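Side-chain contacts in GTP-binding protein (Thermus thermophilus, PDB 2DBY), which binds guanine nucleotide, held here as GDP, and is probably a ribosome-associated ATPase of the YchF/OLA1 branch of the OBG GTPases: residues Ala26-Tyr31 / Val40-Leu45; Leu140-Arg145 / Thr196-Ala201; Glu168-His173 / Glu187-Phe192; Leu284-Thr289 / Val295-Val300; Asp330-Ala335 / Ala339-Arg344. All coordinates share one frame; numbering follows the deposited sequence.

Interaction 1. Residues Ala26-Tyr31 / Val40-Leu45; sequences ALAANY and VGVVPL. With FMT (formic acid), chain E.
Ala28 and Pro44 bring the backbones of 26-31, a loop without regular structure, and strand 40-44 together, their CA atoms 5.9 Å apart. The contact is small and rests on methyl and ring carbons. Ala28 points its CB at the strand, where it meets CG2 of Val42 at 3.7 Å. With CG1 of Val42 anti to the carbonyl carbon (chi1 -57°), CG2 is left between the backbone N and the carbonyl carbon, facing Ala28. Two residues further along the strand, on the same face, the Pro44 ring offers CG to CA of Ala28 at 4.0 Å, and Leu27 adds CB to the same ring carbon. A formic acid molecule, probably from the crystallisation liquor, sits beside the Pro44 ring: Ala29 N donates to its O2 at 2.8 Å, and Asn30 N gives a weak bond to O1. His70 of strand 66-75 holds it too. That strand pairs antiparallel with 40-44, while helix 270-281 packs on Val43 and Leu45.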
# COMPACT_ATOMS: atom_id res chain seq x y z
N ALA A 26 -15.23 -5.63 -8.00
CA ALA A 26 -16.15 -6.72 -8.35
C ALA A 26 -15.45 -7.84 -9.12
O ALA A 26 -16.06 -8.88 -9.39
CB ALA A 26 -17.32 -6.17 -9.18
N LEU A 27 -14.17 -7.64 -9.45
CA LEU A 27 -13.38 -8.65 -10.16
C LEU A 27 -12.53 -9.52 -9.23
O LEU A 27 -11.92 -10.50 -9.67
CB LEU A 27 -12.41 -7.97 -11.15
CG LEU A 27 -12.88 -7.13 -12.34
CD1 LEU A 27 -11.66 -6.57 -13.09
CD2 LEU A 27 -13.72 -7.97 -13.27
N ALA A 28 -12.48 -9.17 -7.95
CA ALA A 28 -11.64 -9.88 -6.99
C ALA A 28 -11.91 -11.37 -6.75
O ALA A 28 -13.06 -11.80 -6.70
CB ALA A 28 -11.67 -9.12 -5.64
N ALA A 29 -10.83 -12.13 -6.57
CA ALA A 29 -10.91 -13.58 -6.31
C ALA A 29 -11.15 -13.89 -4.85
O ALA A 29 -11.76 -14.92 -4.51
CB ALA A 29 -9.60 -14.28 -6.79
N ASN A 30 -10.67 -13.02 -3.97
CA ASN A 30 -10.83 -13.23 -2.53
C ASN A 30 -11.01 -11.87 -1.89
O ASN A 30 -10.28 -10.92 -2.22
CB ASN A 30 -9.59 -13.89 -1.93
CG ASN A 30 -9.36 -15.27 -2.47
OD1 ASN A 30 -8.54 -15.49 -3.37
ND2 ASN A 30 -10.11 -16.23 -1.95
N TYR A 31 -11.97 -11.78 -0.99
CA TYR A 31 -12.26 -10.52 -0.34
C TYR A 31 -11.91 -10.47 1.13
O TYR A 31 -12.32 -11.34 1.90
CB TYR A 31 -13.75 -10.19 -0.44
CG TYR A 31 -14.23 -9.94 -1.85
CD1 TYR A 31 -14.87 -10.95 -2.60
CD2 TYR A 31 -14.04 -8.70 -2.45
CE1 TYR A 31 -15.31 -10.70 -3.92
CE2 TYR A 31 -14.46 -8.45 -3.75
CZ TYR A 31 -15.09 -9.44 -4.47
OH TYR A 31 -15.52 -9.13 -5.74
N VAL A 40 -14.91 0.36 1.29
CA VAL A 40 -13.69 -0.45 1.25
C VAL A 40 -13.71 -1.49 0.13
O VAL A 40 -14.67 -2.27 -0.00
CB VAL A 40 -13.51 -1.19 2.61
CG1 VAL A 40 -12.20 -1.98 2.61
CG2 VAL A 40 -13.53 -0.19 3.80
N GLY A 41 -12.66 -1.51 -0.70
CA GLY A 41 -12.64 -2.48 -1.78
C GLY A 41 -11.19 -2.77 -2.12
O GLY A 41 -10.29 -2.14 -1.56
N VAL A 42 -10.96 -3.70 -3.03
CA VAL A 42 -9.59 -4.01 -3.41
C VAL A 42 -9.40 -3.95 -4.91
O VAL A 42 -10.37 -4.01 -5.68
CB VAL A 42 -9.17 -5.41 -2.93
CG1 VAL A 42 -9.33 -5.54 -1.42
CG2 VAL A 42 -9.99 -6.47 -3.63
N VAL A 43 -8.15 -3.81 -5.32
CA VAL A 43 -7.81 -3.79 -6.73
C VAL A 43 -6.91 -5.00 -6.97
O VAL A 43 -5.84 -5.07 -6.39
CB VAL A 43 -7.01 -2.51 -7.13
CG1 VAL A 43 -6.61 -2.59 -8.61
CG2 VAL A 43 -7.84 -1.25 -6.87
N PRO A 44 -7.36 -5.98 -7.77
CA PRO A 44 -6.54 -7.16 -8.04
C PRO A 44 -5.23 -6.68 -8.70
O PRO A 44 -5.27 -5.86 -9.64
CB PRO A 44 -7.41 -7.97 -9.02
CG PRO A 44 -8.82 -7.58 -8.64
CD PRO A 44 -8.68 -6.07 -8.43
N LEU A 45 -4.10 -7.19 -8.23
CA LEU A 45 -2.78 -6.79 -8.73
C LEU A 45 -2.39 -7.72 -9.87
O LEU A 45 -2.29 -8.93 -9.68
CB LEU A 45 -1.74 -6.92 -7.62
CG LEU A 45 -1.01 -5.71 -7.04
CD1 LEU A 45 0.19 -6.23 -6.25
CD2 LEU A 45 -0.55 -4.75 -8.15
C FMT E . -7.75 -10.54 -6.06
O1 FMT E . -8.22 -10.83 -4.99
O2 FMT E . -8.31 -11.00 -7.18

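Interaction 2. Residues Leu140-Arg145 / Thr196-Ala201; sequences LATLER and TPLLTA
Thr142 OG1 is bonded to the backbone O of Ala138 one turn earlier in its helix, which leaves the methyl of the same side chain to face 196-201. With OG1 beside the backbone N (chi1 -67°), CG2 stands anti to that N and meets CG2 of Thr196 tip to tip at 3.5 Å, a tight approach for two carbons. Thr142 CG2 also touches CD2 of Leu198 at 3.8 Å, but here the two side chains run past one another in opposite directions. The other branch of Leu198, CD1, reaches CD1 of Leu143 at 4.3 Å. The contact between these two segments is thus made by carbon atoms, two buried leucines and two threonine methyls. Helix 124-156, much of which falls in a predicted coiled coil, carries one side; the loop leads from helix 187-195 to strand 204-209 of the G domain's central sheet. Thr196 is the first residue to leave helical geometry, and Pro197 centres an inverse gamma turn that carries the chain on to Leu198. Polar bonds flank this apolar patch: Asp139, one turn before Leu143, takes Leu199 N on OD1 and Thr200 OG1 on OD2, and Thr200 OG1 is also bonded to Ala180 N.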
# COMPACT_ATOMS: atom_id res chain seq x y z
N LEU A 140 0.15 17.02 16.86
CA LEU A 140 0.79 17.88 17.88
C LEU A 140 0.09 17.64 19.22
O LEU A 140 0.74 17.55 20.25
CB LEU A 140 0.71 19.36 17.47
CG LEU A 140 1.67 19.72 16.33
CD1 LEU A 140 1.33 21.10 15.73
CD2 LEU A 140 3.09 19.73 16.88
N ALA A 141 -1.24 17.51 19.20
CA ALA A 141 -1.98 17.23 20.42
C ALA A 141 -1.57 15.85 20.98
O ALA A 141 -1.41 15.66 22.18
CB ALA A 141 -3.49 17.27 20.14
N THR A 142 -1.42 14.87 20.09
CA THR A 142 -1.00 13.55 20.53
C THR A 142 0.38 13.62 21.17
O THR A 142 0.62 13.02 22.22
CB THR A 142 -0.93 12.58 19.35
OG1 THR A 142 -2.24 12.37 18.88
CG2 THR A 142 -0.30 11.23 19.76
N LEU A 143 1.28 14.35 20.54
CA LEU A 143 2.63 14.47 21.07
C LEU A 143 2.63 15.16 22.43
O LEU A 143 3.36 14.75 23.33
CB LEU A 143 3.53 15.26 20.09
CG LEU A 143 4.05 14.41 18.92
CD1 LEU A 143 4.58 15.31 17.84
CD2 LEU A 143 5.13 13.47 19.44
N GLU A 144 1.82 16.20 22.58
CA GLU A 144 1.77 16.93 23.86
C GLU A 144 1.34 15.96 24.95
O GLU A 144 1.92 15.94 26.04
CB GLU A 144 0.81 18.13 23.76
CG GLU A 144 1.40 19.26 22.87
CD GLU A 144 0.38 20.14 22.16
OE1 GLU A 144 0.80 20.94 21.30
OE2 GLU A 144 -0.83 20.04 22.46
N ARG A 145 0.33 15.14 24.65
CA ARG A 145 -0.12 14.17 25.65
C ARG A 145 0.95 13.12 25.94
O ARG A 145 1.18 12.78 27.10
CB ARG A 145 -1.40 13.47 25.18
CG ARG A 145 -2.62 14.34 25.19
CD ARG A 145 -3.87 13.50 24.89
NE ARG A 145 -3.99 13.12 23.48
CZ ARG A 145 -4.53 13.89 22.54
NH1 ARG A 145 -5.02 15.09 22.85
NH2 ARG A 145 -4.61 13.46 21.29
N THR A 196 3.01 4.81 19.11
CA THR A 196 2.14 5.96 18.82
C THR A 196 2.21 6.29 17.33
O THR A 196 3.02 7.11 16.88
CB THR A 196 2.60 7.18 19.64
OG1 THR A 196 2.60 6.84 21.04
CG2 THR A 196 1.67 8.37 19.42
N PRO A 197 1.35 5.64 16.53
CA PRO A 197 1.30 5.82 15.07
C PRO A 197 0.73 7.16 14.65
O PRO A 197 -0.44 7.27 14.32
CB PRO A 197 0.42 4.65 14.59
CG PRO A 197 0.42 3.67 15.74
CD PRO A 197 0.43 4.58 16.97
N LEU A 198 1.59 8.18 14.64
CA LEU A 198 1.17 9.54 14.26
C LEU A 198 0.57 9.56 12.86
O LEU A 198 1.02 8.84 11.97
CB LEU A 198 2.37 10.50 14.30
CG LEU A 198 2.96 10.71 15.70
CD1 LEU A 198 4.13 11.71 15.59
CD2 LEU A 198 1.88 11.20 16.66
N LEU A 199 -0.45 10.39 12.68
CA LEU A 199 -1.10 10.47 11.38
C LEU A 199 -0.15 10.90 10.26
O LEU A 199 -0.23 10.38 9.13
CB LEU A 199 -2.29 11.43 11.45
CG LEU A 199 -3.30 11.07 12.55
CD1 LEU A 199 -4.48 12.01 12.39
CD2 LEU A 199 -3.79 9.59 12.46
N THR A 200 0.73 11.84 10.56
CA THR A 200 1.67 12.33 9.55
C THR A 200 2.88 11.43 9.36
O THR A 200 3.77 11.75 8.56
CB THR A 200 2.17 13.78 9.85
OG1 THR A 200 2.84 13.81 11.10
CG2 THR A 200 0.98 14.75 9.88
N ALA A 201 2.91 10.31 10.08
CA ALA A 201 3.99 9.32 9.92
C ALA A 201 3.57 8.29 8.84
O ALA A 201 4.41 7.54 8.32
CB ALA A 201 4.28 8.60 11.27

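Interaction 3. Residues Glu168-His173 / Glu187-Phe192; sequences EGLYVH and EAVARF
Leu170 carries CG anti to its carbonyl carbon (chi1 -75°), whereas Phe192 swings its ring anti to the backbone N (chi1 175°); these two settings bring a leucine methyl and an aromatic ring together between two helices. Both side chains leave the backbone in the direction of the opposing helix and pass each other at a slant. Contact is made by one branch, CD1 of Leu170, which lies 3.6 Å from CD2 of Phe192 and 3.9 Å from CE2 of the same ring. The methyl comes obliquely to the ring, nearest its CD2-CE2 bond. The same CD1 is also 4.5 Å from CG1 of Val189, which stands one turn before Phe192, so that the leucine faces two successive positions on one side of helix 187-195. All three residues are buried, and the contact between them is entirely apolar. The backbones stay well apart, with 8.1 Å between CA of Leu170 and CA of Val189.

Further packing comes from Phe183, which touches both Leu170 and Val189, and from Leu143 of helix 124-156 against Phe192. Helices 124-156, 161-175 and 187-195 thus pack against one another, and the contact illustrates apolar helix-helix packing in the helical region of this OBG-type GTPase, next to the predicted coiled coil.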
# COMPACT_ATOMS: atom_id res chain seq x y z
N GLU A 168 10.44 14.27 21.74
CA GLU A 168 10.95 15.66 21.84
C GLU A 168 11.36 16.14 20.45
O GLU A 168 11.09 17.28 20.06
CB GLU A 168 12.19 15.74 22.75
CG GLU A 168 12.03 15.38 24.24
CD GLU A 168 11.40 16.48 25.07
OE1 GLU A 168 11.40 16.34 26.32
OE2 GLU A 168 10.91 17.47 24.49
N GLY A 169 12.03 15.26 19.70
CA GLY A 169 12.51 15.63 18.37
C GLY A 169 11.37 15.81 17.39
O GLY A 169 11.34 16.77 16.64
N LEU A 170 10.44 14.87 17.41
CA LEU A 170 9.27 14.95 16.52
C LEU A 170 8.48 16.21 16.83
O LEU A 170 7.96 16.84 15.93
CB LEU A 170 8.40 13.70 16.71
CG LEU A 170 9.01 12.45 16.04
CD1 LEU A 170 8.43 11.18 16.63
CD2 LEU A 170 8.77 12.52 14.53
N TYR A 171 8.40 16.59 18.10
CA TYR A 171 7.62 17.79 18.43
C TYR A 171 8.24 19.04 17.78
O TYR A 171 7.52 19.91 17.30
CB TYR A 171 7.51 17.95 19.94
CG TYR A 171 6.43 18.93 20.34
CD1 TYR A 171 5.09 18.66 20.10
CD2 TYR A 171 6.76 20.12 21.00
CE1 TYR A 171 4.09 19.55 20.51
CE2 TYR A 171 5.78 21.00 21.41
CZ TYR A 171 4.45 20.71 21.16
OH TYR A 171 3.47 21.58 21.58
N VAL A 172 9.56 19.14 17.78
CA VAL A 172 10.24 20.27 17.14
C VAL A 172 9.89 20.30 15.64
O VAL A 172 9.57 21.35 15.07
CB VAL A 172 11.77 20.13 17.25
CG1 VAL A 172 12.48 21.15 16.33
CG2 VAL A 172 12.18 20.35 18.69
N HIS A 173 9.98 19.12 15.03
CA HIS A 173 9.73 18.93 13.59
C HIS A 173 8.29 19.32 13.21
O HIS A 173 8.07 20.09 12.26
CB HIS A 173 9.99 17.45 13.26
CG HIS A 173 10.02 17.12 11.80
ND1 HIS A 173 11.07 17.47 10.98
CD2 HIS A 173 9.17 16.39 11.04
CE1 HIS A 173 10.87 16.95 9.77
NE2 HIS A 173 9.72 16.29 9.79
N GLU A 187 16.54 4.45 15.88
CA GLU A 187 15.92 3.40 16.68
C GLU A 187 14.88 3.97 17.63
O GLU A 187 13.80 3.40 17.79
CB GLU A 187 16.98 2.64 17.48
CG GLU A 187 16.42 1.45 18.25
CD GLU A 187 17.47 0.71 19.07
OE1 GLU A 187 18.48 0.25 18.47
OE2 GLU A 187 17.29 0.60 20.30
N ALA A 188 15.19 5.09 18.27
CA ALA A 188 14.24 5.69 19.21
C ALA A 188 12.95 6.13 18.52
O ALA A 188 11.86 5.87 19.02
CB ALA A 188 14.88 6.86 19.94
N VAL A 189 13.08 6.79 17.37
CA VAL A 189 11.90 7.25 16.64
C VAL A 189 11.06 6.04 16.19
O VAL A 189 9.83 6.05 16.25
CB VAL A 189 12.33 8.12 15.43
CG1 VAL A 189 11.14 8.35 14.46
CG2 VAL A 189 12.86 9.47 15.96
N ALA A 190 11.73 4.98 15.76
CA ALA A 190 10.99 3.80 15.33
C ALA A 190 10.18 3.20 16.48
O ALA A 190 9.03 2.79 16.28
CB ALA A 190 11.95 2.77 14.77
N ARG A 191 10.77 3.14 17.68
CA ARG A 191 10.04 2.57 18.82
C ARG A 191 8.86 3.46 19.19
O ARG A 191 7.78 2.99 19.52
CB ARG A 191 10.96 2.43 20.03
CG ARG A 191 12.02 1.36 19.87
CD ARG A 191 12.88 1.29 21.13
NE ARG A 191 12.07 1.03 22.32
CZ ARG A 191 12.52 1.15 23.57
NH1 ARG A 191 13.77 1.53 23.78
NH2 ARG A 191 11.73 0.89 24.60
N PHE A 192 9.07 4.76 19.14
CA PHE A 192 7.99 5.67 19.47
C PHE A 192 6.82 5.54 18.49
O PHE A 192 5.65 5.45 18.89
CB PHE A 192 8.49 7.12 19.47
CG PHE A 192 7.39 8.12 19.68
CD1 PHE A 192 6.91 8.37 20.97
CD2 PHE A 192 6.76 8.72 18.60
CE1 PHE A 192 5.82 9.19 21.18
CE2 PHE A 192 5.66 9.55 18.80
CZ PHE A 192 5.18 9.79 20.09

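Interaction 4. Residues Leu284-Thr289 / Val295-Val300; sequences LLTFFT and VRAWTV
Phe287 lies with its ring against Trp298. From CB, CG stands between the backbone N and the carbonyl carbon (chi1 75°), which turns the ring across to the neighbouring strand. CG and both CD atoms lie near CB or CD1 of Trp298. Further out, CE1 reaches CD1 of Trp298 at 3.5 Å; CE2 has CB of Trp298 at 3.5 Å and, in the ring plane, CG1 of Val300 at 3.8 Å; CZ, at the tip, meets CB of Trp298 at 3.4 Å. Seen as a whole, Trp298 CB stands over one ring face in a CH-pi contact, 17° off the normal, while the phenyl and the five-membered indole ring are near parallel but slid apart, with little overlap.

The two strands, 284-290 and 295-301, form an antiparallel beta hairpin in which Phe287 and Trp298 are a hydrogen-bonded pair: Trp298 N gives a 2.7 Å bond to Phe287 O. An alanine at Phe287 is likely to leave Trp298 CB and Val300 CG1 without their ring partner and open a gap on this face of the sheet.

The indole is tethered at NE1, which donates to Thr289 OG1 at 2.9 Å, almost straight (176°) and in the ring plane. One indole face carries the extended Arg296, whose guanidinium face lies 3.4 Å from CH2 of Trp298. Beyond the phenyl, Ala309 and Ile313 of helix 306-313 pack on Phe287.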
# COMPACT_ATOMS: atom_id res chain seq x y z
N LEU A 284 4.92 -3.77 1.14
CA LEU A 284 4.54 -5.17 0.96
C LEU A 284 5.35 -5.89 -0.10
O LEU A 284 6.01 -5.27 -0.93
CB LEU A 284 3.06 -5.23 0.57
CG LEU A 284 2.12 -4.49 1.52
CD1 LEU A 284 0.72 -4.50 0.93
CD2 LEU A 284 2.16 -5.16 2.90
N LEU A 285 5.30 -7.22 -0.03
CA LEU A 285 5.97 -8.05 -1.03
C LEU A 285 5.07 -9.24 -1.35
O LEU A 285 4.19 -9.60 -0.56
CB LEU A 285 7.37 -8.50 -0.56
CG LEU A 285 7.60 -9.23 0.76
CD1 LEU A 285 7.30 -10.71 0.59
CD2 LEU A 285 9.07 -9.02 1.19
N THR A 286 5.27 -9.80 -2.53
CA THR A 286 4.50 -10.93 -3.00
C THR A 286 5.30 -12.23 -2.95
O THR A 286 6.47 -12.22 -3.32
CB THR A 286 4.12 -10.75 -4.50
OG1 THR A 286 3.37 -9.54 -4.67
CG2 THR A 286 3.31 -11.95 -5.01
N PHE A 287 4.70 -13.31 -2.45
CA PHE A 287 5.37 -14.62 -2.54
C PHE A 287 4.32 -15.52 -3.21
O PHE A 287 3.12 -15.18 -3.22
CB PHE A 287 5.85 -15.17 -1.18
CG PHE A 287 4.77 -15.71 -0.28
CD1 PHE A 287 4.24 -16.98 -0.48
CD2 PHE A 287 4.32 -14.96 0.81
CE1 PHE A 287 3.27 -17.50 0.39
CE2 PHE A 287 3.36 -15.47 1.67
CZ PHE A 287 2.84 -16.74 1.47
N PHE A 288 4.76 -16.63 -3.80
CA PHE A 288 3.83 -17.50 -4.52
C PHE A 288 3.78 -18.93 -4.02
O PHE A 288 4.71 -19.40 -3.38
CB PHE A 288 4.26 -17.63 -6.01
CG PHE A 288 4.40 -16.32 -6.74
CD1 PHE A 288 5.64 -15.69 -6.83
CD2 PHE A 288 3.30 -15.72 -7.34
CE1 PHE A 288 5.77 -14.46 -7.52
CE2 PHE A 288 3.41 -14.51 -8.02
CZ PHE A 288 4.66 -13.88 -8.11
N THR A 289 2.67 -19.60 -4.31
CA THR A 289 2.59 -21.04 -4.09
C THR A 289 2.31 -21.49 -5.53
O THR A 289 1.49 -20.88 -6.24
CB THR A 289 1.49 -21.47 -3.09
OG1 THR A 289 0.22 -20.91 -3.43
CG2 THR A 289 1.91 -21.06 -1.70
N VAL A 295 -1.64 -21.69 -9.07
CA VAL A 295 -0.49 -20.80 -8.89
C VAL A 295 -1.14 -19.58 -8.25
O VAL A 295 -2.08 -19.03 -8.81
CB VAL A 295 0.15 -20.39 -10.23
CG1 VAL A 295 1.17 -19.27 -10.01
CG2 VAL A 295 0.86 -21.58 -10.84
N ARG A 296 -0.67 -19.19 -7.07
CA ARG A 296 -1.30 -18.07 -6.37
C ARG A 296 -0.28 -17.14 -5.77
O ARG A 296 0.79 -17.55 -5.32
CB ARG A 296 -2.22 -18.60 -5.25
CG ARG A 296 -2.84 -17.50 -4.38
CD ARG A 296 -3.95 -18.08 -3.52
NE ARG A 296 -4.50 -17.08 -2.61
CZ ARG A 296 -5.58 -17.26 -1.86
NH1 ARG A 296 -6.24 -18.41 -1.90
NH2 ARG A 296 -5.99 -16.28 -1.06
N ALA A 297 -0.65 -15.85 -5.77
CA ALA A 297 0.20 -14.80 -5.24
C ALA A 297 -0.34 -14.47 -3.86
O ALA A 297 -1.56 -14.37 -3.69
CB ALA A 297 0.10 -13.56 -6.12
N TRP A 298 0.57 -14.34 -2.90
CA TRP A 298 0.24 -14.02 -1.51
C TRP A 298 0.99 -12.76 -1.12
O TRP A 298 2.07 -12.49 -1.65
CB TRP A 298 0.65 -15.17 -0.58
CG TRP A 298 0.07 -16.48 -0.95
CD1 TRP A 298 0.57 -17.38 -1.85
CD2 TRP A 298 -1.11 -17.06 -0.41
NE1 TRP A 298 -0.23 -18.50 -1.89
CE2 TRP A 298 -1.27 -18.33 -1.01
CE3 TRP A 298 -2.06 -16.64 0.54
CZ2 TRP A 298 -2.34 -19.19 -0.70
CZ3 TRP A 298 -3.13 -17.50 0.85
CH2 TRP A 298 -3.25 -18.75 0.23
N THR A 299 0.43 -12.01 -0.18
CA THR A 299 1.04 -10.75 0.25
C THR A 299 1.35 -10.71 1.75
O THR A 299 0.52 -11.10 2.56
CB THR A 299 0.06 -9.57 -0.03
OG1 THR A 299 -0.19 -9.49 -1.43
CG2 THR A 299 0.63 -8.24 0.46
N VAL A 300 2.56 -10.28 2.08
CA VAL A 300 2.99 -10.11 3.46
C VAL A 300 3.83 -8.84 3.54
O VAL A 300 4.37 -8.37 2.54
CB VAL A 300 3.87 -11.28 3.98
CG1 VAL A 300 3.04 -12.54 4.05
CG2 VAL A 300 5.08 -11.47 3.13

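Interaction 5. Residues Asp330-Ala335 / Ala339-Arg344; sequences DKLVEA and ARAKER
Ala335 and Ala341 meet where two consecutive short helices, 329-335 and 338-343, are joined by a tight turn in the C-terminal domain, nearly perpendicular, the segment axes 8.5 Å apart and at 98°. Small residues let the helices come close, and the apolar contacts show it. Ala335 CB points at the second helix and lies 3.5 Å from CA of Ala341, a tight fit, while the two CB atoms are 3.7 Å apart. Leu332 backs this pair with CD1, 4.0 Å from Ala341 CB; its CG is anti to the backbone N (chi1 -176°), which directs the branch at the corner. Ile327 of strand 323-328 touches both Leu332 and Ala341.

Among charged groups, Lys331 NZ forms a salt bridge with Glu334 OE2 at 2.8 Å, approaching from above the carboxylate plane, and Lys331 also makes a cation-pi contact with Trp346. Glu334 and Arg344 face each other across the corner without touching, and a water joins them: it donates to Glu334 OE1 and accepts weakly from Arg344 NH2. A second water does the same between Ala335 O, 2.7 Å away, and Arg344 NE, again weakly on the arginine side.

The last kind is a carbonyl over a flat cation. Arg340, bent at chi2 and chi3, folds back until Ala335 O stands above one guanidinium face, 3.2 Å from NE, at an angle too poor for a hydrogen bond.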
# COMPACT_ATOMS: atom_id res chain seq x y z
N ASP A 330 11.78 -17.05 -10.71
CA ASP A 330 12.48 -17.11 -11.98
C ASP A 330 13.34 -18.37 -12.10
O ASP A 330 13.53 -18.89 -13.21
CB ASP A 330 13.35 -15.88 -12.18
CG ASP A 330 14.24 -15.60 -11.00
OD1 ASP A 330 15.44 -15.32 -11.20
OD2 ASP A 330 13.74 -15.64 -9.87
N LYS A 331 13.85 -18.84 -10.97
CA LYS A 331 14.68 -20.04 -10.98
C LYS A 331 13.79 -21.28 -11.08
O LYS A 331 14.19 -22.30 -11.64
CB LYS A 331 15.54 -20.11 -9.71
CG LYS A 331 16.51 -18.96 -9.53
CD LYS A 331 17.43 -18.75 -10.73
CE LYS A 331 18.41 -19.92 -10.93
NZ LYS A 331 19.29 -19.69 -12.13
N LEU A 332 12.57 -21.20 -10.54
CA LEU A 332 11.67 -22.34 -10.65
C LEU A 332 11.27 -22.43 -12.14
O LEU A 332 11.17 -23.52 -12.71
CB LEU A 332 10.42 -22.15 -9.78
CG LEU A 332 9.42 -23.31 -9.73
CD1 LEU A 332 10.16 -24.62 -9.33
CD2 LEU A 332 8.32 -22.99 -8.70
N VAL A 333 11.02 -21.28 -12.75
CA VAL A 333 10.64 -21.26 -14.16
C VAL A 333 11.82 -21.74 -15.02
O VAL A 333 11.64 -22.54 -15.94
CB VAL A 333 10.23 -19.83 -14.61
CG1 VAL A 333 10.03 -19.77 -16.13
CG2 VAL A 333 8.91 -19.43 -13.90
N GLU A 334 13.01 -21.24 -14.72
CA GLU A 334 14.19 -21.63 -15.50
C GLU A 334 14.45 -23.13 -15.40
O GLU A 334 14.84 -23.77 -16.39
CB GLU A 334 15.43 -20.87 -15.02
CG GLU A 334 16.69 -21.22 -15.83
CD GLU A 334 17.89 -20.40 -15.42
OE1 GLU A 334 18.97 -20.55 -16.05
OE2 GLU A 334 17.77 -19.61 -14.46
N ALA A 335 14.24 -23.71 -14.22
CA ALA A 335 14.45 -25.15 -14.03
C ALA A 335 13.38 -25.99 -14.74
O ALA A 335 13.68 -27.06 -15.27
CB ALA A 335 14.47 -25.48 -12.55
N ALA A 339 10.62 -30.76 -9.23
CA ALA A 339 11.51 -31.92 -9.31
C ALA A 339 12.80 -31.51 -10.03
O ALA A 339 13.91 -31.85 -9.60
CB ALA A 339 10.82 -33.04 -10.05
N ARG A 340 12.65 -30.76 -11.13
CA ARG A 340 13.80 -30.30 -11.89
C ARG A 340 14.65 -29.28 -11.14
O ARG A 340 15.87 -29.32 -11.23
CB ARG A 340 13.34 -29.73 -13.23
CG ARG A 340 12.84 -30.81 -14.17
CD ARG A 340 13.48 -30.66 -15.54
NE ARG A 340 12.65 -29.87 -16.44
CZ ARG A 340 13.07 -29.37 -17.60
NH1 ARG A 340 14.32 -29.58 -18.01
NH2 ARG A 340 12.23 -28.68 -18.36
N ALA A 341 14.01 -28.38 -10.40
CA ALA A 341 14.75 -27.36 -9.63
C ALA A 341 15.54 -28.00 -8.50
O ALA A 341 16.63 -27.53 -8.15
CB ALA A 341 13.77 -26.32 -9.06
N LYS A 342 14.98 -29.05 -7.90
CA LYS A 342 15.66 -29.77 -6.83
C LYS A 342 16.93 -30.40 -7.40
O LYS A 342 18.03 -30.24 -6.85
CB LYS A 342 14.74 -30.86 -6.27
CG LYS A 342 13.53 -30.37 -5.47
CD LYS A 342 12.54 -31.52 -5.23
CE LYS A 342 11.30 -31.07 -4.47
NZ LYS A 342 11.59 -30.82 -3.03
N GLU A 343 16.78 -31.10 -8.52
CA GLU A 343 17.90 -31.77 -9.18
C GLU A 343 19.00 -30.76 -9.49
O GLU A 343 20.18 -31.09 -9.41
CB GLU A 343 17.44 -32.46 -10.48
CG GLU A 343 18.57 -33.00 -11.36
CD GLU A 343 19.06 -32.00 -12.40
OE1 GLU A 343 19.97 -32.35 -13.18
OE2 GLU A 343 18.53 -30.86 -12.45
N ARG A 344 18.60 -29.55 -9.84
CA ARG A 344 19.54 -28.48 -10.15
C ARG A 344 20.11 -27.90 -8.85
O ARG A 344 21.05 -27.11 -8.88
CB ARG A 344 18.85 -27.37 -10.94
CG ARG A 344 18.59 -27.67 -12.42
CD ARG A 344 19.77 -27.22 -13.27
NE ARG A 344 19.32 -26.71 -14.56
CZ ARG A 344 19.87 -25.67 -15.18
NH1 ARG A 344 20.90 -25.04 -14.63
NH2 ARG A 344 19.38 -25.24 -16.34
O HOH W 1 18.88 -22.48 -17.97
O HOH W 2 16.25 -27.70 -15.68

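Along the chain the order is interaction 1, then interaction 2 with interaction 3 nested inside the loop it closes, then 4 and 5. Interactions 2 and 3 are neighbours, centres 10 Å apart, joined by Tyr171 packing on Leu140 and Leu143, by Phe192 on Leu143 and by a probable hydrogen bond between Tyr171 OH and Glu144 OE1; together they build the helical part of the G domain. Interactions 1 and 4, with centres about 15 Å apart, reach the same mixed sheet, and Asn30 packs on Arg296. Interactions 4 and 5, centres about 19 Å apart, share the C-terminal region. Interactions 2 and 5 lie 49 Å apart between centres, while the mixed sheet runs from the G domain into the hairpin of interaction 4.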